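Local coordinates for protein threonine phosphate decarboxylase-like enzyme (Sulfurospirillum multivorans, PDB 6OUX) that decarboxylates L-serine O-phosphate to ethanolamine O-phosphate with the help of pyridoxal phosphate, a step in norcobamide biosynthesis, at residues Q164-N168 against E169-T173; G184-L187 against S188-K191; H193-L196 against K197-F201. One frame throughout, in Å; residues are numbered along the deposited sequence.

Contact 1: residues Q164-N168 against E169-T173; sequences QFIEN and EQPDT
Gln170 reaches back to Glu167 with its side-chain amide. NE2 donates to the carbonyl O of Glu167 at 2.8 Å, in the carbonyl plane and on a lone pair. The N-H...O angle is 160°, and the acceptor lies close to the plane of the Gln170 amide. The Gln170 chain is bent at chi2 (-69°), which folds the amide back over the last helical turn. Two backbone bonds close that turn. Glu169 N donates to Phe165 O at 2.9 Å, and Gln170 N donates to Ile166 O at the same length.

Further out, the aliphatic part of Glu169 lies over one face of the Phe165 ring. Its CG is 4.0 Å from the centroid of the Phe165 ring, a CH-pi contact offset toward the rim. The carboxylate goes on to a salt bridge with Lys123. Glu167 has its own salt bridge, to Arg198. On the buried side, CG2 of Ile166 packs against CD of Pro171 at 3.8 Å, the two side chains crossing at about a right angle. Ala125 of strand 123-128 touches both.

Gln170 has positive phi (51°) and is the first residue to leave the helix. This is a helix C-terminus with a left-handed residue followed by proline, and it leads helix 159-169 into strand 173-177 of the large sheet.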
loop_
_atom_site.group_PDB
_atom_site.type_symbol
_atom_site.label_atom_id
_atom_site.label_comp_id
_atom_site.label_asym_id
_atom_site.label_seq_id
_atom_site.Cartn_x
_atom_site.Cartn_y
_atom_site.Cartn_z
ATOM N N GLN A 164 5.684 17.137 32.964
ATOM C CA GLN A 164 6.852 17.858 33.407
ATOM C C GLN A 164 8.100 17.545 32.529
ATOM O O GLN A 164 8.887 18.423 32.195
ATOM C CB GLN A 164 7.131 17.516 34.862
ATOM C CG GLN A 164 8.248 18.337 35.429
ATOM C CD GLN A 164 7.938 19.832 35.336
ATOM O OE1 GLN A 164 8.593 20.580 34.594
ATOM N NE2 GLN A 164 6.912 20.253 36.016
ATOM N N PHE A 165 8.239 16.275 32.160
ATOM C CA PHE A 165 9.243 15.825 31.246
ATOM C C PHE A 165 9.123 16.565 29.889
ATOM O O PHE A 165 10.139 17.049 29.349
ATOM C CB PHE A 165 9.125 14.311 31.044
ATOM C CG PHE A 165 10.040 13.773 30.009
ATOM C CD1 PHE A 165 11.403 13.668 30.271
ATOM C CD2 PHE A 165 9.568 13.404 28.770
ATOM C CE1 PHE A 165 12.278 13.195 29.294
ATOM C CE2 PHE A 165 10.421 12.913 27.789
ATOM C CZ PHE A 165 11.778 12.806 28.052
ATOM N N ILE A 166 7.904 16.606 29.345
ATOM C CA ILE A 166 7.658 17.332 28.094
ATOM C C ILE A 166 7.952 18.871 28.259
ATOM O O ILE A 166 8.530 19.513 27.373
ATOM C CB ILE A 166 6.222 17.074 27.533
ATOM C CG1 ILE A 166 6.003 15.584 27.223
ATOM C CG2 ILE A 166 5.989 17.900 26.253
ATOM C CD1 ILE A 166 7.036 14.972 26.319
ATOM N N GLU A 167 7.566 19.439 29.370
ATOM C CA GLU A 167 7.874 20.862 29.616
ATOM C C GLU A 167 9.390 21.091 29.647
ATOM O O GLU A 167 9.909 21.997 28.979
ATOM C CB GLU A 167 7.208 21.320 30.906
ATOM C CG GLU A 167 5.726 21.577 30.742
ATOM C CD GLU A 167 4.987 21.620 32.071
ATOM O OE1 GLU A 167 5.615 21.298 33.117
ATOM O OE2 GLU A 167 3.764 21.931 32.071
ATOM N N ASN A 168 10.109 20.244 30.373
ATOM C CA ASN A 168 11.580 20.321 30.392
ATOM C C ASN A 168 12.243 20.157 29.023
ATOM O O ASN A 168 13.153 20.902 28.638
ATOM C CB ASN A 168 12.118 19.229 31.309
ATOM C CG ASN A 168 11.735 19.447 32.748
ATOM O OD1 ASN A 168 11.169 20.474 33.122
ATOM N ND2 ASN A 168 12.053 18.493 33.563
ATOM N N GLU A 169 11.793 19.180 28.253
ATOM C CA GLU A 169 12.484 18.864 27.030
ATOM C C GLU A 169 12.100 19.721 25.849
ATOM O O GLU A 169 12.869 19.825 24.904
ATOM C CB GLU A 169 12.278 17.389 26.647
ATOM C CG GLU A 169 12.953 16.367 27.524
ATOM C CD GLU A 169 14.473 16.293 27.365
ATOM O OE1 GLU A 169 15.011 16.609 26.303
ATOM O OE2 GLU A 169 15.125 15.953 28.356
ATOM N N GLN A 170 10.887 20.273 25.850
ATOM C CA GLN A 170 10.376 21.084 24.707
ATOM C C GLN A 170 10.504 20.419 23.353
ATOM O O GLN A 170 11.002 20.988 22.470
ATOM C CB GLN A 170 11.044 22.493 24.698
ATOM C CG GLN A 170 10.695 23.315 25.932
ATOM C CD GLN A 170 9.219 23.741 25.958
ATOM O OE1 GLN A 170 8.724 24.215 24.946
ATOM N NE2 GLN A 170 8.535 23.603 27.105
ATOM N N PRO A 171 9.991 19.174 23.190
ATOM C CA PRO A 171 9.943 18.556 21.897
ATOM C C PRO A 171 8.935 19.276 21.016
ATOM O O PRO A 171 7.973 19.830 21.500
ATOM C CB PRO A 171 9.468 17.134 22.223
ATOM C CG PRO A 171 8.522 17.341 23.333
ATOM C CD PRO A 171 9.107 18.502 24.154
ATOM N N ASP A 172 9.134 19.284 19.707
ATOM C CA ASP A 172 8.097 19.813 18.887
ATOM C C ASP A 172 6.980 18.774 18.610
ATOM O O ASP A 172 5.883 19.145 18.157
ATOM C CB ASP A 172 8.634 20.336 17.563
ATOM C CG ASP A 172 9.389 19.295 16.779
ATOM O OD1 ASP A 172 8.753 18.429 16.133
ATOM O OD2 ASP A 172 10.648 19.343 16.786
ATOM N N THR A 173 7.289 17.481 18.778
ATOM C CA THR A 173 6.358 16.378 18.418
ATOM C C THR A 173 6.422 15.342 19.538
ATOM O O THR A 173 7.515 15.014 20.067
ATOM C CB THR A 173 6.767 15.728 17.096
ATOM O OG1 THR A 173 6.868 16.741 16.081
ATOM C CG2 THR A 173 5.744 14.618 16.610
#

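Contact 2: residues G184-L187 against S188-K191; sequences GAYL and SLEK
Tyr186 lays its ring against Ser188, with its hydroxyl near Leu189. From CB, the ring leaves with CG opposite the backbone N (chi1 171°), beside the carbonyl carbon. This turns the ring along the chain toward Ser188. The backbone N of Ser188 lies over one face, 4.0 Å above the plane and offset toward the rim. At that rim, Tyr186 CE2 is 3.8 Å from Ser188 CA. At the tip, Tyr186 OH is 4.2 Å from Leu189 CG. The same hydroxyl is hydrogen-bonded to OE2 of Glu217, which also accepts from Leu189 N. One carboxylate oxygen thus holds both the tyrosine tip and an N-H of the first helical turn. A phenylalanine here would keep the ring over Ser188, but Glu217 OE2 would probably lose one of these two partners and the ring would be freer to shift.

Leu187 makes the other packing contact. Its CD1 meets CB of Lys191 at 3.7 Å, and its CG is nearly as close. The two side chains cross at about a right angle. Ser188 is the N-cap of helix 189-198. Its OG accepts from Lys191 N at 3.0 Å, although the placing of OG is less sure.

Both segments have further partners in the same chain. Leu187 N donates to Asn178 OD1, and Leu189 packs on Val228 and Leu229. The side chain of Tyr186 is about 11 Å from that of Asn181, which probably binds O-phospho-L-serine. The contact therefore joins the loop after strand 173-177 to helix 189-198, with helix 227-232 alongside.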
loop_
_atom_site.group_PDB
_atom_site.type_symbol
_atom_site.label_atom_id
_atom_site.label_comp_id
_atom_site.label_asym_id
_atom_site.label_seq_id
_atom_site.Cartn_x
_atom_site.Cartn_y
_atom_site.Cartn_z
ATOM N N GLY A 184 -0.502 -2.871 26.953
ATOM C CA GLY A 184 -1.959 -2.685 26.816
ATOM C C GLY A 184 -2.612 -1.700 27.731
ATOM O O GLY A 184 -3.803 -1.573 27.721
ATOM N N ALA A 185 -1.844 -1.016 28.579
ATOM C CA ALA A 185 -2.446 -0.150 29.544
ATOM C C ALA A 185 -3.040 1.088 28.821
ATOM O O ALA A 185 -2.529 1.521 27.791
ATOM C CB ALA A 185 -1.449 0.266 30.575
ATOM N N TYR A 186 -4.125 1.594 29.390
ATOM C CA TYR A 186 -4.996 2.613 28.821
ATOM C C TYR A 186 -5.176 3.794 29.804
ATOM O O TYR A 186 -5.485 3.599 30.951
ATOM C CB TYR A 186 -6.382 2.024 28.485
ATOM C CG TYR A 186 -7.429 3.054 28.092
ATOM C CD1 TYR A 186 -7.369 3.721 26.865
ATOM C CD2 TYR A 186 -8.474 3.365 28.952
ATOM C CE1 TYR A 186 -8.310 4.644 26.524
ATOM C CE2 TYR A 186 -9.461 4.268 28.591
ATOM C CZ TYR A 186 -9.356 4.872 27.358
ATOM O OH TYR A 186 -10.267 5.791 27.052
ATOM N N LEU A 187 -4.968 4.998 29.308
ATOM C CA LEU A 187 -5.212 6.246 30.033
ATOM C C LEU A 187 -6.616 6.740 29.722
ATOM O O LEU A 187 -6.956 6.917 28.526
ATOM C CB LEU A 187 -4.227 7.311 29.537
ATOM C CG LEU A 187 -4.147 8.573 30.411
ATOM C CD1 LEU A 187 -3.588 8.217 31.787
ATOM C CD2 LEU A 187 -3.281 9.609 29.742
ATOM N N SER A 188 -7.411 6.982 30.768
ATOM C CA SER A 188 -8.812 7.465 30.611
ATOM C C SER A 188 -8.951 8.743 29.807
ATOM O O SER A 188 -8.012 9.553 29.740
ATOM C CB SER A 188 -9.457 7.746 31.991
ATOM O OG SER A 188 -8.733 8.761 32.660
ATOM N N LEU A 189 -10.139 8.952 29.259
ATOM C CA LEU A 189 -10.426 10.189 28.553
ATOM C C LEU A 189 -10.271 11.344 29.551
ATOM O O LEU A 189 -9.699 12.378 29.229
ATOM C CB LEU A 189 -11.850 10.191 27.966
ATOM C CG LEU A 189 -11.959 9.554 26.577
ATOM C CD1 LEU A 189 -13.404 9.316 26.122
ATOM C CD2 LEU A 189 -11.199 10.400 25.545
ATOM N N GLU A 190 -10.752 11.142 30.770
ATOM C CA GLU A 190 -10.641 12.174 31.783
ATOM C C GLU A 190 -9.199 12.615 31.921
ATOM O O GLU A 190 -8.908 13.805 31.966
ATOM C CB GLU A 190 -11.171 11.698 33.121
ATOM C CG GLU A 190 -10.907 12.671 34.279
ATOM C CD GLU A 190 -11.744 12.372 35.521
ATOM O OE1 GLU A 190 -11.176 12.343 36.606
ATOM O OE2 GLU A 190 -12.971 12.169 35.400
ATOM N N LYS A 191 -8.300 11.669 32.035
ATOM C CA LYS A 191 -6.866 11.998 32.237
ATOM C C LYS A 191 -6.158 12.485 30.973
ATOM O O LYS A 191 -5.264 13.318 31.077
ATOM C CB LYS A 191 -6.104 10.807 32.787
ATOM C CG LYS A 191 -6.733 10.288 34.057
ATOM C CD LYS A 191 -6.020 10.726 35.307
ATOM C CE LYS A 191 -5.106 9.617 35.815
ATOM N NZ LYS A 191 -5.848 8.611 36.611
#

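Contact 3: residues H193-L196 against K197-F201; sequences HILL and KRLAF
His193 begins the contact through its carbonyl O, which accepts from Lys197 N at 2.8 Å. The aliphatic chain of Lys197 runs over the same oxygen, with Lys197 CG 3.2 Å from His193 O. Beyond that, Lys197 bends at chi3 and chi4. Its NZ and ND1 of His193 both hydrogen-bond to the hydroxyl of Tyr233, so one phenol ties two successive turns together. Ile194 follows with a longer bond, from Arg198 N to its carbonyl O at 3.2 Å.

Leu195 O accepts from Leu199 N at 2.9 Å. This is also where the two leucine side chains meet. A trans first torsion (chi1 177°) carries the Leu195 end forward along the helix. Its CD2 then touches CD1 of Leu199 at 3.7 Å. Leu196 turns to the sheet and to helix 227-232, packing on Ile205 and Leu229. Leu199 also rests on Ile205, and is the first residue to leave helical angles.

The end of Arg198 leads away from this turn to helix 159-169. There, besides the bridge to Glu167, NH1 forms a salt bridge with Asp160. Leu195, Leu196 and Leu199 are buried within the beta-alpha-beta unit 173-177, 189-198 and 204-208, while His193, Lys197 and Arg198 turn polar groups to flanking elements. The two carboxylates would probably keep the guanidinium charge well balanced.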
loop_
_atom_site.group_PDB
_atom_site.type_symbol
_atom_site.label_atom_id
_atom_site.label_comp_id
_atom_site.label_asym_id
_atom_site.label_seq_id
_atom_site.Cartn_x
_atom_site.Cartn_y
_atom_site.Cartn_z
ATOM N N HIS A 193 -7.622 14.417 28.807
ATOM C CA HIS A 193 -8.015 15.877 28.763
ATOM C C HIS A 193 -7.034 16.777 29.589
ATOM O O HIS A 193 -6.488 17.771 29.097
ATOM C CB HIS A 193 -9.471 16.070 29.302
ATOM C CG HIS A 193 -10.524 15.814 28.285
ATOM N ND1 HIS A 193 -10.691 16.610 27.169
ATOM C CD2 HIS A 193 -11.496 14.866 28.231
ATOM C CE1 HIS A 193 -11.686 16.123 26.447
ATOM N NE2 HIS A 193 -12.185 15.064 27.065
ATOM N N ILE A 194 -6.779 16.355 30.815
ATOM C CA ILE A 194 -5.809 17.038 31.704
ATOM C C ILE A 194 -4.435 17.148 31.082
ATOM O O ILE A 194 -3.870 18.245 30.983
ATOM C CB ILE A 194 -5.711 16.334 33.067
ATOM C CG1 ILE A 194 -7.052 16.435 33.772
ATOM C CG2 ILE A 194 -4.615 16.954 33.942
ATOM C CD1 ILE A 194 -7.187 15.391 34.846
ATOM N N LEU A 195 -3.922 16.035 30.583
ATOM C CA LEU A 195 -2.622 16.021 29.887
ATOM C C LEU A 195 -2.614 16.986 28.721
ATOM O O LEU A 195 -1.699 17.842 28.609
ATOM C CB LEU A 195 -2.258 14.597 29.458
ATOM C CG LEU A 195 -0.962 14.358 28.652
ATOM C CD1 LEU A 195 -0.474 12.926 28.840
ATOM C CD2 LEU A 195 -1.094 14.683 27.146
ATOM N N LEU A 196 -3.646 16.881 27.853
ATOM C CA LEU A 196 -3.670 17.706 26.617
ATOM C C LEU A 196 -3.880 19.204 26.878
ATOM O O LEU A 196 -3.340 20.054 26.178
ATOM C CB LEU A 196 -4.766 17.238 25.622
ATOM C CG LEU A 196 -4.531 15.848 25.039
ATOM C CD1 LEU A 196 -5.734 15.422 24.239
ATOM C CD2 LEU A 196 -3.266 15.818 24.197
ATOM N N LYS A 197 -4.638 19.530 27.884
ATOM C CA LYS A 197 -4.716 20.929 28.268
ATOM C C LYS A 197 -3.324 21.515 28.635
ATOM O O LYS A 197 -2.952 22.601 28.158
ATOM C CB LYS A 197 -5.670 21.106 29.427
ATOM C CG LYS A 197 -7.102 20.911 29.006
ATOM C CD LYS A 197 -8.035 21.009 30.212
ATOM C CE LYS A 197 -9.383 21.616 29.815
ATOM N NZ LYS A 197 -9.963 20.976 28.583
ATOM N N ARG A 198 -2.608 20.788 29.472
ATOM C CA ARG A 198 -1.258 21.183 29.926
ATOM C C ARG A 198 -0.232 21.209 28.808
ATOM O O ARG A 198 0.751 21.991 28.873
ATOM C CB ARG A 198 -0.811 20.248 31.045
ATOM C CG ARG A 198 0.573 20.455 31.601
ATOM C CD ARG A 198 0.741 19.826 32.985
ATOM N NE ARG A 198 2.092 20.040 33.474
ATOM C CZ ARG A 198 2.626 19.462 34.555
ATOM N NH1 ARG A 198 1.927 18.604 35.314
ATOM N NH2 ARG A 198 3.894 19.706 34.832
ATOM N N LEU A 199 -0.394 20.340 27.809
ATOM C CA LEU A 199 0.552 20.290 26.681
ATOM C C LEU A 199 0.124 21.024 25.437
ATOM O O LEU A 199 0.594 20.736 24.337
ATOM C CB LEU A 199 0.903 18.845 26.373
ATOM C CG LEU A 199 1.550 18.130 27.574
ATOM C CD1 LEU A 199 1.956 16.725 27.151
ATOM C CD2 LEU A 199 2.800 18.845 28.117
ATOM N N ALA A 200 -0.746 22.007 25.610
ATOM C CA ALA A 200 -1.211 22.879 24.529
ATOM C C ALA A 200 -0.128 23.575 23.752
ATOM O O ALA A 200 -0.373 23.934 22.590
ATOM C CB ALA A 200 -2.221 23.924 25.039
ATOM N N PHE A 201 1.038 23.750 24.374
ATOM C CA PHE A 201 2.180 24.409 23.733
ATOM C C PHE A 201 2.913 23.547 22.738
ATOM O O PHE A 201 3.621 24.050 21.876
ATOM C CB PHE A 201 3.215 24.887 24.786
ATOM C CG PHE A 201 3.872 23.761 25.573
ATOM C CD1 PHE A 201 5.027 23.151 25.110
ATOM C CD2 PHE A 201 3.324 23.323 26.781
ATOM C CE1 PHE A 201 5.636 22.160 25.871
ATOM C CE2 PHE A 201 3.904 22.314 27.506
ATOM C CZ PHE A 201 5.078 21.723 27.054
#

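In the fold
All three contacts are local, each spanning a turn or helix end beside the seven-stranded sheet. Contacts 1 and 3 are partly buried and lie near the C-terminal ends of neighbouring helices, 159-169 and 189-198. They touch: Glu167 and Arg198 form a salt bridge, and Phe201 packs on Glu167 and Gln170. Contact 2 is a surface contact by burial, although its centre lies closer to the centre of the chain. It sits at the start of helix 189-198, which it shares with contact 3. Main-chain helical bonds dominate contacts 1 and 3. Contact 2, close in sequence to Asn181, has no hydrogen bond across its segments; it uses side-chain packing, with Glu217 and a less surely placed serine cap.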